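PDB 1J5X: glucosamine-6-phosphate deaminase from Thermotoga maritima, which belongs to the sugar isomerase (SIS) family of alpha/beta proteins and folds as two parallel beta sheets flanked by helices. Local coordinates for residues A[19-24]-A[195-200]; A[64-69]-A[162-167]; A[187-192]-A[307-312]; A[199-204]-A[318-323]. All blocks are in the same frame, centred on the assembly; numbering follows the deposited sequence.

Overall arrangement
The modelled chain starts with helix 15-25, whose segment 19-24 closes the longest of the four loops by meeting segment 195-200 in contact 1. Contact 2 is nested inside that loop and joins helices 62-78 and 162-179 of the SIS domain. Helix 184-205 follows and takes part in the other three contacts. Contact 3 ties its residues 187-192 to the loop before helix 313-326. Contact 4 ties residues 199-204 to that helix itself. Contacts 3 and 4 cross along the chain, as do contacts 1 and 3. Contacts 1 and 4 share Ile199 and Ser200. Contacts 2 and 4 do not touch, their nearest atoms being about 11 Å apart.

Contact 1 of 4, residues A[19-24]-A[195-200]; sequences EITDQK and EFFDIS
Helices 15-25 and 184-205 meet through Lys24 and Phe197, their short segment axes 9.4 Å apart and their directions 130° apart. This is helix-to-helix packing in an alpha/beta protein of the SIS family, and it fixes the N-terminal helix to the long helix 184-205. Phe197 carries most of the apolar contact. Its CG lies anti to the backbone N (chi1 176°), which directs that atom toward helix 15-25. Ile20 CG2 meets the ring edge near its plane, 3.9 Å from Phe197 CE2. Thr21 OG1 and the aliphatic part of Lys24 approach the same ring obliquely. Lys24 CD comes to 3.9 Å from Phe197 CD1. The hydroxyl of Thr21 is hydrogen-bonded to Leu17 O in its own helix. Hydrogen bonds from the Gln23 amide to Ser165 and Gln316 help to place helix 15-25. The Lys24 chain bends at chi3 (93°), which sets CE beside Phe197 CD1, and NZ continues to Asp198 at the partly exposed side of the contact. The salt bridge joins Lys24 NZ to the syn lone pair of Asp198 OD1 at 2.6 Å.

Contact 2 of 4, residues A[64-69]-A[162-167]; sequences YNLALT and KSFSMI
Leu66 and Phe164 form the centre of this buried contact; no hydrogen bond crosses it, and the main contacts are apolar. The first kind is CH-pi. Leu66 CD1 lies over one face of the Phe164 ring, 4.1 Å from its centroid and 16° off the normal, displaced toward the rim. The two side chains slide past each other in opposite directions. Phe164 CE2 comes to 3.5 Å from Leu66 CA, so the ring packs against the backbone of helix 62-78 as well as the side chain.

The second kind is aliphatic packing. Leu66 CD2 meets Ile167 CG2 at 3.7 Å, the two side chains crossing at about a right angle.

Thr69 OG1 and the backbone of Asn65 lie at the ring edge. Thr69 OG1 is 4.0 Å from Phe164 CZ, near the ring plane. Its hydroxyl donates to Asn65 O at 2.8 Å, and Thr69 N reaches the same oxygen from the opposite face of its plane. Asn65 ND2 bonds to Glu229 on helix 222-238.

Phe107 of strand 102-107 touches both Leu66 and Ile167. The segment axes run 10.4 Å apart at 23°. Two nearly parallel helices packed on a parallel sheet are characteristic of the three-layer alpha-beta-alpha sandwich, with a Rossmann-like parallel sheet, of SIS domains.

Contact 3 of 4, residues A[187-192]-A[307-312]; sequences SELVGY and SAFLRT
Leu189 and Phe309 make the tight part of this contact, between helix 184-205 and the irregular segment 307-312. Leu189 CB is 3.5 Å from Phe309 CZ, and Val190 CG2 is 3.9 Å from the same atom; both approach the ring obliquely. Within its own segment, Leu310 CG lies over one face of the ring. Leu310 CD1 also reaches Leu189 O at 3.7 Å.

The contact is looser toward Ser307. The side chain of Ser307 stays more than 4.5 Å from 187-192, and Leu189 CD1 meets only its backbone N there, at 3.9 Å. Ser307 OG accepts from Arg311 NE at 2.7 Å, close to the guanidinium plane, and is also hydrogen-bonded to Asp304 O and Ser302 O. Ser187 points away from 307-312 and is exposed, as are Glu188 and Gly191.

Helix 27-35 packs on Val190 and Leu310, and Leu169 of helix 162-179 touches Val190 and Phe309. Arg311 bonds to Gln267 on strand 262-267 and to Val293 O on strand 289-293.

Contact 4 of 4, residues A[199-204]-A[318-323]; sequences ISWKVI and LGYQKA
The indole of Trp201 has Gln321 NE2 over the centre of one face, 3.3 Å above its plane. The nearest ring atom is Trp201 CE2. Ring and amide planes are 56° apart, so the amide is tilted and does not stack flat on the indole. Tyr320 reaches the six-membered end of the indole obliquely, with CD1 3.9 Å from Trp201 CH2. Gln321 is extended beyond CG, which carries its amide across to helix 184-205. There NE2 also gives a weak hydrogen bond to Trp201 O, 3.3 Å long. The amide nitrogen thus meets both the ring face and the backbone of one residue.

The two helices pack at 40°, with their segment axes 10.6 Å apart. They belong to the alpha/beta fold of the SIS family, and on the buried side both rest on strand 262-267 of the second parallel sheet. Phe265 of that strand touches Ile204 and Leu318.

Ile204 points toward helix 313-326. Its CG2 meets Leu318 CD1 at 4.0 Å, the side chains crossing at about a right angle. Gln321 OE1 lies 3.7 Å from the same Ile204 CG2. Ile317, one residue before Leu318, also touches both Trp201 and Ile204.

Contact 1 of 4, residues A[19-24]-A[195-200]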
loop_
_atom_site.group_PDB
_atom_site.type_symbol
_atom_site.label_atom_id
_atom_site.label_comp_id
_atom_site.label_asym_id
_atom_site.label_seq_id
_atom_site.Cartn_x
_atom_site.Cartn_y
_atom_site.Cartn_z
ATOM N N GLU A 19 -10.233 -0.712 -12.424
ATOM C CA GLU A 19 -8.948 -1.151 -11.920
ATOM C C GLU A 19 -9.051 -1.613 -10.433
ATOM O O GLU A 19 -8.362 -2.515 -10.032
ATOM C CB GLU A 19 -7.959 -0.004 -12.151
ATOM C CG GLU A 19 -7.799 0.133 -13.701
ATOM C CD GLU A 19 -6.896 1.262 -14.205
ATOM O OE1 GLU A 19 -6.615 2.189 -13.450
ATOM O OE2 GLU A 19 -6.505 1.196 -15.370
ATOM N N ILE A 20 -9.893 -1.027 -9.620
ATOM C CA ILE A 20 -10.052 -1.560 -8.233
ATOM C C ILE A 20 -10.603 -3.008 -8.372
ATOM O O ILE A 20 -10.105 -3.995 -7.769
ATOM C CB ILE A 20 -11.059 -0.713 -7.435
ATOM C CG1 ILE A 20 -10.499 0.698 -7.270
ATOM C CG2 ILE A 20 -11.367 -1.359 -6.080
ATOM C CD1 ILE A 20 -11.437 1.580 -6.437
ATOM N N THR A 21 -11.641 -3.131 -9.195
ATOM C CA THR A 21 -12.292 -4.426 -9.415
ATOM C C THR A 21 -11.367 -5.480 -10.002
ATOM O O THR A 21 -11.574 -6.679 -9.795
ATOM C CB THR A 21 -13.556 -4.241 -10.310
ATOM O OG1 THR A 21 -14.396 -3.311 -9.649
ATOM C CG2 THR A 21 -14.342 -5.577 -10.429
ATOM N N ASP A 22 -10.308 -5.040 -10.676
ATOM C CA ASP A 22 -9.367 -5.973 -11.247
ATOM C C ASP A 22 -8.642 -6.788 -10.134
ATOM O O ASP A 22 -8.034 -7.798 -10.438
ATOM C CB ASP A 22 -8.293 -5.279 -12.074
ATOM C CG ASP A 22 -8.787 -4.862 -13.479
ATOM O OD1 ASP A 22 -9.840 -5.416 -13.910
ATOM O OD2 ASP A 22 -8.089 -4.021 -14.130
ATOM N N GLN A 23 -8.692 -6.312 -8.900
ATOM C CA GLN A 23 -8.032 -7.048 -7.823
ATOM C C GLN A 23 -8.875 -8.297 -7.561
ATOM O O GLN A 23 -8.441 -9.244 -6.906
ATOM C CB GLN A 23 -7.904 -6.163 -6.584
ATOM C CG GLN A 23 -6.727 -5.199 -6.765
ATOM C CD GLN A 23 -6.901 -3.907 -6.005
ATOM O OE1 GLN A 23 -5.891 -3.564 -5.247
ATOM N NE2 GLN A 23 -7.943 -3.208 -6.114
ATOM N N LYS A 24 -10.109 -8.266 -8.042
ATOM C CA LYS A 24 -10.962 -9.434 -7.920
ATOM C C LYS A 24 -10.900 -10.227 -9.201
ATOM O O LYS A 24 -10.769 -11.448 -9.183
ATOM C CB LYS A 24 -12.406 -9.037 -7.671
ATOM C CG LYS A 24 -13.394 -10.128 -8.146
ATOM C CD LYS A 24 -14.740 -9.923 -7.511
ATOM C CE LYS A 24 -15.649 -9.110 -8.373
ATOM N NZ LYS A 24 -17.080 -9.230 -7.885
ATOM N N GLU A 195 -13.995 -13.152 -3.118
ATOM C CA GLU A 195 -14.920 -13.126 -1.996
ATOM C C GLU A 195 -14.562 -11.956 -1.061
ATOM O O GLU A 195 -15.432 -11.258 -0.540
ATOM C CB GLU A 195 -14.852 -14.464 -1.221
ATOM C CG GLU A 195 -15.612 -14.470 0.115
ATOM C CD GLU A 195 -15.722 -15.871 0.749
ATOM O OE1 GLU A 195 -14.994 -16.798 0.323
ATOM O OE2 GLU A 195 -16.525 -16.021 1.688
ATOM N N PHE A 196 -13.267 -11.743 -0.856
ATOM C CA PHE A 196 -12.824 -10.648 0.034
ATOM C C PHE A 196 -13.374 -9.321 -0.479
ATOM O O PHE A 196 -13.890 -8.490 0.289
ATOM C CB PHE A 196 -11.272 -10.561 0.055
ATOM C CG PHE A 196 -10.737 -9.452 0.932
ATOM C CD1 PHE A 196 -11.016 -9.424 2.305
ATOM C CD2 PHE A 196 -9.899 -8.437 0.399
ATOM C CE1 PHE A 196 -10.474 -8.427 3.113
ATOM C CE2 PHE A 196 -9.370 -7.443 1.233
ATOM C CZ PHE A 196 -9.649 -7.442 2.550
ATOM N N PHE A 197 -13.262 -9.151 -1.784
ATOM C CA PHE A 197 -13.720 -7.939 -2.459
ATOM C C PHE A 197 -15.234 -7.768 -2.301
ATOM O O PHE A 197 -15.725 -6.711 -1.871
ATOM C CB PHE A 197 -13.324 -8.002 -3.929
ATOM C CG PHE A 197 -13.843 -6.826 -4.747
ATOM C CD1 PHE A 197 -15.156 -6.821 -5.246
ATOM C CD2 PHE A 197 -13.038 -5.706 -4.968
ATOM C CE1 PHE A 197 -15.664 -5.697 -5.955
ATOM C CE2 PHE A 197 -13.525 -4.589 -5.668
ATOM C CZ PHE A 197 -14.832 -4.577 -6.162
ATOM N N ASP A 198 -15.989 -8.835 -2.591
ATOM C CA ASP A 198 -17.439 -8.761 -2.489
ATOM C C ASP A 198 -17.902 -8.500 -1.063
ATOM O O ASP A 198 -18.830 -7.740 -0.860
ATOM C CB ASP A 198 -18.103 -10.048 -3.075
ATOM C CG ASP A 198 -17.792 -10.255 -4.568
ATOM O OD1 ASP A 198 -17.468 -9.279 -5.295
ATOM O OD2 ASP A 198 -17.882 -11.408 -5.047
ATOM N N ILE A 199 -17.275 -9.122 -0.061
ATOM C CA ILE A 199 -17.658 -8.865 1.313
ATOM C C ILE A 199 -17.359 -7.385 1.626
ATOM O O ILE A 199 -18.150 -6.687 2.306
ATOM C CB ILE A 199 -16.854 -9.779 2.342
ATOM C CG1 ILE A 199 -17.312 -11.257 2.192
ATOM C CG2 ILE A 199 -17.046 -9.253 3.776
ATOM C CD1 ILE A 199 -16.457 -12.315 2.961
ATOM N N SER A 200 -16.190 -6.940 1.184
ATOM C CA SER A 200 -15.758 -5.555 1.449
ATOM C C SER A 200 -16.794 -4.591 0.864
ATOM O O SER A 200 -17.285 -3.693 1.570
ATOM C CB SER A 200 -14.379 -5.280 0.812
ATOM O OG SER A 200 -13.372 -6.027 1.480
#

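Contact 2 of 4, residues A[64-69]-A[162-167]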
loop_
_atom_site.group_PDB
_atom_site.type_symbol
_atom_site.label_atom_id
_atom_site.label_comp_id
_atom_site.label_asym_id
_atom_site.label_seq_id
_atom_site.Cartn_x
_atom_site.Cartn_y
_atom_site.Cartn_z
ATOM N N TYR A 64 5.780 5.428 -2.242
ATOM C CA TYR A 64 6.561 5.482 -1.007
ATOM C C TYR A 64 5.818 4.597 -0.037
ATOM O O TYR A 64 6.432 3.888 0.775
ATOM C CB TYR A 64 6.655 6.914 -0.430
ATOM C CG TYR A 64 7.095 6.936 1.027
ATOM C CD1 TYR A 64 8.427 6.655 1.382
ATOM C CD2 TYR A 64 6.124 7.120 2.045
ATOM C CE1 TYR A 64 8.820 6.523 2.731
ATOM C CE2 TYR A 64 6.509 6.975 3.439
ATOM C CZ TYR A 64 7.854 6.661 3.742
ATOM O OH TYR A 64 8.231 6.371 5.051
ATOM N N ASN A 65 4.487 4.673 -0.039
ATOM C CA ASN A 65 3.763 3.791 0.893
ATOM C C ASN A 65 4.022 2.322 0.606
ATOM O O ASN A 65 4.056 1.486 1.544
ATOM C CB ASN A 65 2.246 4.074 0.847
ATOM C CG ASN A 65 1.928 5.494 1.312
ATOM O OD1 ASN A 65 2.583 6.037 2.209
ATOM N ND2 ASN A 65 0.908 6.083 0.727
ATOM N N LEU A 66 4.194 1.992 -0.668
ATOM C CA LEU A 66 4.459 0.647 -1.115
ATOM C C LEU A 66 5.866 0.267 -0.595
ATOM O O LEU A 66 6.062 -0.814 0.005
ATOM C CB LEU A 66 4.412 0.636 -2.637
ATOM C CG LEU A 66 4.702 -0.669 -3.358
ATOM C CD1 LEU A 66 3.830 -1.743 -2.826
ATOM C CD2 LEU A 66 4.489 -0.473 -4.923
ATOM N N ALA A 67 6.830 1.172 -0.772
ATOM C CA ALA A 67 8.237 0.981 -0.330
ATOM C C ALA A 67 8.275 0.748 1.185
ATOM O O ALA A 67 8.979 -0.122 1.674
ATOM C CB ALA A 67 9.087 2.249 -0.660
ATOM N N LEU A 68 7.501 1.529 1.927
ATOM C CA LEU A 68 7.459 1.363 3.374
ATOM C C LEU A 68 6.914 -0.027 3.732
ATOM O O LEU A 68 7.535 -0.764 4.525
ATOM C CB LEU A 68 6.567 2.421 4.007
ATOM C CG LEU A 68 6.405 2.309 5.510
ATOM C CD1 LEU A 68 7.766 2.518 6.227
ATOM C CD2 LEU A 68 5.428 3.412 5.969
ATOM N N THR A 69 5.782 -0.390 3.134
ATOM C CA THR A 69 5.167 -1.687 3.422
ATOM C C THR A 69 6.105 -2.851 3.119
ATOM O O THR A 69 6.285 -3.741 3.966
ATOM C CB THR A 69 3.873 -1.859 2.627
ATOM O OG1 THR A 69 3.028 -0.711 2.887
ATOM C CG2 THR A 69 3.110 -3.162 3.135
ATOM N N LYS A 162 -4.799 -1.239 -8.090
ATOM C CA LYS A 162 -4.288 -2.606 -8.266
ATOM C C LYS A 162 -2.774 -2.701 -8.378
ATOM O O LYS A 162 -2.199 -3.708 -7.998
ATOM C CB LYS A 162 -4.902 -3.236 -9.526
ATOM C CG LYS A 162 -4.441 -2.628 -10.837
ATOM C CD LYS A 162 -5.256 -3.269 -11.993
ATOM C CE LYS A 162 -4.573 -3.202 -13.348
ATOM N NZ LYS A 162 -5.378 -3.813 -14.480
ATOM N N SER A 163 -2.112 -1.655 -8.871
ATOM C CA SER A 163 -0.665 -1.731 -9.014
ATOM C C SER A 163 0.013 -1.822 -7.632
ATOM O O SER A 163 1.052 -2.476 -7.506
ATOM C CB SER A 163 -0.087 -0.501 -9.773
ATOM O OG SER A 163 -0.338 0.695 -9.097
ATOM N N PHE A 164 -0.576 -1.191 -6.636
ATOM C CA PHE A 164 0.041 -1.246 -5.297
ATOM C C PHE A 164 -0.013 -2.739 -4.825
ATOM O O PHE A 164 1.003 -3.360 -4.456
ATOM C CB PHE A 164 -0.769 -0.360 -4.348
ATOM C CG PHE A 164 -0.313 -0.421 -2.904
ATOM C CD1 PHE A 164 -0.745 -1.457 -2.059
ATOM C CD2 PHE A 164 0.544 0.556 -2.401
ATOM C CE1 PHE A 164 -0.345 -1.517 -0.759
ATOM C CE2 PHE A 164 0.977 0.503 -1.059
ATOM C CZ PHE A 164 0.529 -0.522 -0.248
ATOM N N SER A 165 -1.209 -3.299 -4.897
ATOM C CA SER A 165 -1.411 -4.681 -4.437
ATOM C C SER A 165 -0.605 -5.658 -5.231
ATOM O O SER A 165 0.029 -6.576 -4.681
ATOM C CB SER A 165 -2.888 -5.060 -4.552
ATOM O OG SER A 165 -3.689 -4.196 -3.744
HETATM N N MSE A 166 -0.643 -5.546 -6.561
HETATM C CA MSE A 166 0.124 -6.481 -7.339
HETATM C C MSE A 166 1.635 -6.377 -7.220
HETATM O O MSE A 166 2.340 -7.390 -7.229
HETATM C CB MSE A 166 -0.358 -6.432 -8.852
HETATM C CG MSE A 166 -1.811 -6.763 -8.905
HETATM SE SE MSE A 166 -2.397 -6.419 -10.844
HETATM C CE MSE A 166 -4.113 -7.291 -10.711
ATOM N N ILE A 167 2.182 -5.167 -7.081
ATOM C CA ILE A 167 3.627 -5.076 -6.959
ATOM C C ILE A 167 3.962 -5.588 -5.516
ATOM O O ILE A 167 4.936 -6.317 -5.332
ATOM C CB ILE A 167 4.122 -3.609 -7.132
ATOM C CG1 ILE A 167 3.977 -3.214 -8.652
ATOM C CG2 ILE A 167 5.630 -3.489 -6.727
ATOM C CD1 ILE A 167 4.098 -1.725 -8.869
#

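Contact 3 of 4, residues A[187-192]-A[307-312]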
loop_
_atom_site.group_PDB
_atom_site.type_symbol
_atom_site.label_atom_id
_atom_site.label_comp_id
_atom_site.label_asym_id
_atom_site.label_seq_id
_atom_site.Cartn_x
_atom_site.Cartn_y
_atom_site.Cartn_z
ATOM N N SER A 187 -1.033 -18.376 -2.682
ATOM C CA SER A 187 -2.074 -18.920 -3.612
ATOM C C SER A 187 -3.416 -18.876 -2.938
ATOM O O SER A 187 -4.427 -18.553 -3.543
ATOM C CB SER A 187 -1.825 -20.401 -3.986
ATOM O OG SER A 187 -0.578 -20.493 -4.599
ATOM N N GLU A 188 -3.425 -19.237 -1.656
ATOM C CA GLU A 188 -4.676 -19.221 -0.935
ATOM C C GLU A 188 -5.213 -17.791 -0.837
ATOM O O GLU A 188 -6.406 -17.568 -1.062
ATOM C CB GLU A 188 -4.455 -19.809 0.466
ATOM C CG GLU A 188 -5.666 -19.627 1.423
ATOM C CD GLU A 188 -5.221 -19.640 2.909
ATOM O OE1 GLU A 188 -4.420 -20.538 3.319
ATOM O OE2 GLU A 188 -5.659 -18.740 3.656
ATOM N N LEU A 189 -4.364 -16.823 -0.492
ATOM C CA LEU A 189 -4.889 -15.450 -0.361
ATOM C C LEU A 189 -5.339 -14.894 -1.709
ATOM O O LEU A 189 -6.353 -14.225 -1.786
ATOM C CB LEU A 189 -3.840 -14.536 0.268
ATOM C CG LEU A 189 -3.519 -14.983 1.708
ATOM C CD1 LEU A 189 -2.251 -14.329 2.222
ATOM C CD2 LEU A 189 -4.665 -14.525 2.544
ATOM N N VAL A 190 -4.554 -15.159 -2.741
ATOM C CA VAL A 190 -4.990 -14.725 -4.080
ATOM C C VAL A 190 -6.358 -15.332 -4.436
ATOM O O VAL A 190 -7.258 -14.655 -4.984
ATOM C CB VAL A 190 -3.921 -15.144 -5.090
ATOM C CG1 VAL A 190 -4.492 -15.036 -6.547
ATOM C CG2 VAL A 190 -2.665 -14.256 -4.915
ATOM N N GLY A 191 -6.543 -16.610 -4.103
ATOM C CA GLY A 191 -7.801 -17.290 -4.420
ATOM C C GLY A 191 -8.980 -16.730 -3.696
ATOM O O GLY A 191 -10.133 -16.836 -4.168
ATOM N N TYR A 192 -8.687 -16.131 -2.523
ATOM C CA TYR A 192 -9.678 -15.525 -1.653
ATOM C C TYR A 192 -10.094 -14.090 -2.053
ATOM O O TYR A 192 -11.092 -13.551 -1.542
ATOM C CB TYR A 192 -9.144 -15.470 -0.164
ATOM C CG TYR A 192 -10.156 -14.870 0.819
ATOM C CD1 TYR A 192 -11.448 -15.400 0.928
ATOM C CD2 TYR A 192 -9.819 -13.783 1.651
ATOM C CE1 TYR A 192 -12.391 -14.878 1.821
ATOM C CE2 TYR A 192 -10.750 -13.267 2.560
ATOM C CZ TYR A 192 -12.033 -13.803 2.648
ATOM O OH TYR A 192 -12.958 -13.268 3.552
ATOM N N SER A 307 -1.195 -11.114 4.219
ATOM C CA SER A 307 -2.434 -10.549 3.666
ATOM C C SER A 307 -2.259 -9.039 3.298
ATOM O O SER A 307 -3.206 -8.427 2.810
ATOM C CB SER A 307 -3.586 -10.654 4.704
ATOM O OG SER A 307 -3.227 -9.936 5.881
ATOM N N ALA A 308 -1.101 -8.464 3.578
ATOM C CA ALA A 308 -0.883 -7.038 3.310
ATOM C C ALA A 308 -1.237 -6.646 1.887
ATOM O O ALA A 308 -1.804 -5.556 1.705
ATOM C CB ALA A 308 0.571 -6.618 3.628
ATOM N N PHE A 309 -0.972 -7.529 0.910
ATOM C CA PHE A 309 -1.246 -7.171 -0.479
ATOM C C PHE A 309 -2.747 -7.044 -0.842
ATOM O O PHE A 309 -3.110 -6.531 -1.924
ATOM C CB PHE A 309 -0.517 -8.109 -1.417
ATOM C CG PHE A 309 -1.157 -9.470 -1.535
ATOM C CD1 PHE A 309 -0.813 -10.486 -0.629
ATOM C CD2 PHE A 309 -2.133 -9.730 -2.527
ATOM C CE1 PHE A 309 -1.443 -11.737 -0.724
ATOM C CE2 PHE A 309 -2.755 -10.957 -2.629
ATOM C CZ PHE A 309 -2.419 -11.984 -1.723
ATOM N N LEU A 310 -3.631 -7.517 0.030
ATOM C CA LEU A 310 -5.054 -7.355 -0.199
ATOM C C LEU A 310 -5.642 -6.255 0.700
ATOM O O LEU A 310 -6.763 -5.803 0.478
ATOM C CB LEU A 310 -5.795 -8.617 0.191
ATOM C CG LEU A 310 -5.582 -9.917 -0.590
ATOM C CD1 LEU A 310 -6.348 -11.070 0.123
ATOM C CD2 LEU A 310 -6.158 -9.723 -2.018
ATOM N N ARG A 311 -4.928 -5.861 1.759
ATOM C CA ARG A 311 -5.579 -5.004 2.730
ATOM C C ARG A 311 -5.863 -3.542 2.447
ATOM O O ARG A 311 -6.441 -2.877 3.307
ATOM C CB ARG A 311 -4.938 -5.152 4.121
ATOM C CG ARG A 311 -5.335 -6.539 4.824
ATOM C CD ARG A 311 -4.388 -6.803 5.998
ATOM N NE ARG A 311 -4.816 -7.938 6.853
ATOM C CZ ARG A 311 -5.538 -7.793 7.960
ATOM N NH1 ARG A 311 -5.930 -6.570 8.362
ATOM N NH2 ARG A 311 -5.853 -8.893 8.700
ATOM N N THR A 312 -5.423 -3.049 1.306
ATOM C CA THR A 312 -5.823 -1.658 0.950
ATOM C C THR A 312 -7.142 -1.698 0.137
ATOM O O THR A 312 -7.761 -0.672 -0.118
ATOM C CB THR A 312 -4.750 -0.863 0.140
ATOM O OG1 THR A 312 -4.508 -1.446 -1.132
ATOM C CG2 THR A 312 -3.434 -0.800 0.945
#

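Contact 4 of 4, residues A[199-204]-A[318-323]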
loop_
_atom_site.group_PDB
_atom_site.type_symbol
_atom_site.label_atom_id
_atom_site.label_comp_id
_atom_site.label_asym_id
_atom_site.label_seq_id
_atom_site.Cartn_x
_atom_site.Cartn_y
_atom_site.Cartn_z
ATOM N N ILE A 199 -17.275 -9.122 -0.061
ATOM C CA ILE A 199 -17.658 -8.865 1.313
ATOM C C ILE A 199 -17.359 -7.385 1.626
ATOM O O ILE A 199 -18.150 -6.687 2.306
ATOM C CB ILE A 199 -16.854 -9.779 2.342
ATOM C CG1 ILE A 199 -17.312 -11.257 2.192
ATOM C CG2 ILE A 199 -17.046 -9.253 3.776
ATOM C CD1 ILE A 199 -16.457 -12.315 2.961
ATOM N N SER A 200 -16.190 -6.940 1.184
ATOM C CA SER A 200 -15.758 -5.555 1.449
ATOM C C SER A 200 -16.794 -4.591 0.864
ATOM O O SER A 200 -17.285 -3.693 1.570
ATOM C CB SER A 200 -14.379 -5.280 0.812
ATOM O OG SER A 200 -13.372 -6.027 1.480
ATOM N N TRP A 201 -17.118 -4.796 -0.398
ATOM C CA TRP A 201 -18.080 -3.913 -1.066
ATOM C C TRP A 201 -19.384 -3.824 -0.329
ATOM O O TRP A 201 -19.886 -2.716 -0.049
ATOM C CB TRP A 201 -18.336 -4.366 -2.501
ATOM C CG TRP A 201 -19.142 -3.342 -3.267
ATOM C CD1 TRP A 201 -20.491 -3.151 -3.221
ATOM C CD2 TRP A 201 -18.613 -2.285 -4.067
ATOM N NE1 TRP A 201 -20.838 -2.028 -3.935
ATOM C CE2 TRP A 201 -19.702 -1.476 -4.469
ATOM C CE3 TRP A 201 -17.318 -1.935 -4.483
ATOM C CZ2 TRP A 201 -19.531 -0.322 -5.277
ATOM C CZ3 TRP A 201 -17.151 -0.778 -5.289
ATOM C CH2 TRP A 201 -18.258 0.004 -5.670
ATOM N N LYS A 202 -19.921 -4.986 0.056
ATOM C CA LYS A 202 -21.213 -5.018 0.741
ATOM C C LYS A 202 -21.196 -4.486 2.159
ATOM O O LYS A 202 -22.157 -3.840 2.586
ATOM C CB LYS A 202 -21.830 -6.442 0.682
ATOM C CG LYS A 202 -20.986 -7.542 1.330
ATOM C CD LYS A 202 -21.015 -7.537 2.886
ATOM C CE LYS A 202 -22.403 -7.895 3.474
ATOM N NZ LYS A 202 -22.529 -7.603 4.951
ATOM N N VAL A 203 -20.127 -4.751 2.905
ATOM C CA VAL A 203 -20.000 -4.245 4.255
ATOM C C VAL A 203 -19.893 -2.703 4.224
ATOM O O VAL A 203 -20.503 -2.011 5.042
ATOM C CB VAL A 203 -18.703 -4.808 4.948
ATOM C CG1 VAL A 203 -18.401 -4.046 6.209
ATOM C CG2 VAL A 203 -18.861 -6.349 5.234
ATOM N N ILE A 204 -19.112 -2.171 3.290
ATOM C CA ILE A 204 -18.909 -0.722 3.236
ATOM C C ILE A 204 -20.189 -0.016 2.703
ATOM O O ILE A 204 -20.497 1.106 3.079
ATOM C CB ILE A 204 -17.664 -0.385 2.385
ATOM C CG1 ILE A 204 -16.408 -0.997 3.054
ATOM C CG2 ILE A 204 -17.480 1.186 2.278
ATOM C CD1 ILE A 204 -15.126 -0.970 2.206
ATOM N N LEU A 318 -13.850 2.187 -0.012
ATOM C CA LEU A 318 -14.385 3.267 0.795
ATOM C C LEU A 318 -14.183 4.567 0.010
ATOM O O LEU A 318 -15.120 5.371 -0.135
ATOM C CB LEU A 318 -13.643 3.372 2.126
ATOM C CG LEU A 318 -14.065 4.571 2.995
ATOM C CD1 LEU A 318 -15.575 4.475 3.453
ATOM C CD2 LEU A 318 -13.196 4.562 4.226
ATOM N N GLY A 319 -12.987 4.739 -0.546
ATOM C CA GLY A 319 -12.716 5.986 -1.254
ATOM C C GLY A 319 -13.695 6.160 -2.409
ATOM O O GLY A 319 -14.271 7.262 -2.622
ATOM N N TYR A 320 -13.858 5.086 -3.176
ATOM C CA TYR A 320 -14.744 5.130 -4.341
ATOM C C TYR A 320 -16.187 5.445 -3.927
ATOM O O TYR A 320 -16.820 6.398 -4.414
ATOM C CB TYR A 320 -14.692 3.822 -5.089
ATOM C CG TYR A 320 -15.549 3.877 -6.339
ATOM C CD1 TYR A 320 -16.911 3.587 -6.289
ATOM C CD2 TYR A 320 -15.002 4.302 -7.552
ATOM C CE1 TYR A 320 -17.708 3.718 -7.431
ATOM C CE2 TYR A 320 -15.787 4.446 -8.687
ATOM C CZ TYR A 320 -17.134 4.156 -8.621
ATOM O OH TYR A 320 -17.907 4.347 -9.776
ATOM N N GLN A 321 -16.707 4.663 -3.009
ATOM C CA GLN A 321 -18.075 4.878 -2.581
ATOM C C GLN A 321 -18.264 6.253 -1.970
ATOM O O GLN A 321 -19.324 6.884 -2.161
ATOM C CB GLN A 321 -18.509 3.765 -1.590
ATOM C CG GLN A 321 -18.573 2.368 -2.275
ATOM C CD GLN A 321 -19.265 1.303 -1.407
ATOM O OE1 GLN A 321 -19.982 1.750 -0.386
ATOM N NE2 GLN A 321 -19.128 0.092 -1.652
ATOM N N LYS A 322 -17.260 6.740 -1.232
ATOM C CA LYS A 322 -17.412 8.052 -0.611
ATOM C C LYS A 322 -17.418 9.141 -1.665
ATOM O O LYS A 322 -18.108 10.168 -1.483
ATOM C CB LYS A 322 -16.289 8.367 0.402
ATOM C CG LYS A 322 -16.346 9.790 1.001
ATOM C CD LYS A 322 -17.484 9.996 2.010
ATOM C CE LYS A 322 -17.537 11.467 2.457
ATOM N NZ LYS A 322 -18.530 11.747 3.521
ATOM N N ALA A 323 -16.656 8.960 -2.732
ATOM C CA ALA A 323 -16.641 9.987 -3.758
ATOM C C ALA A 323 -18.037 10.069 -4.410
ATOM O O ALA A 323 -18.566 11.161 -4.660
ATOM C CB ALA A 323 -15.639 9.668 -4.783
#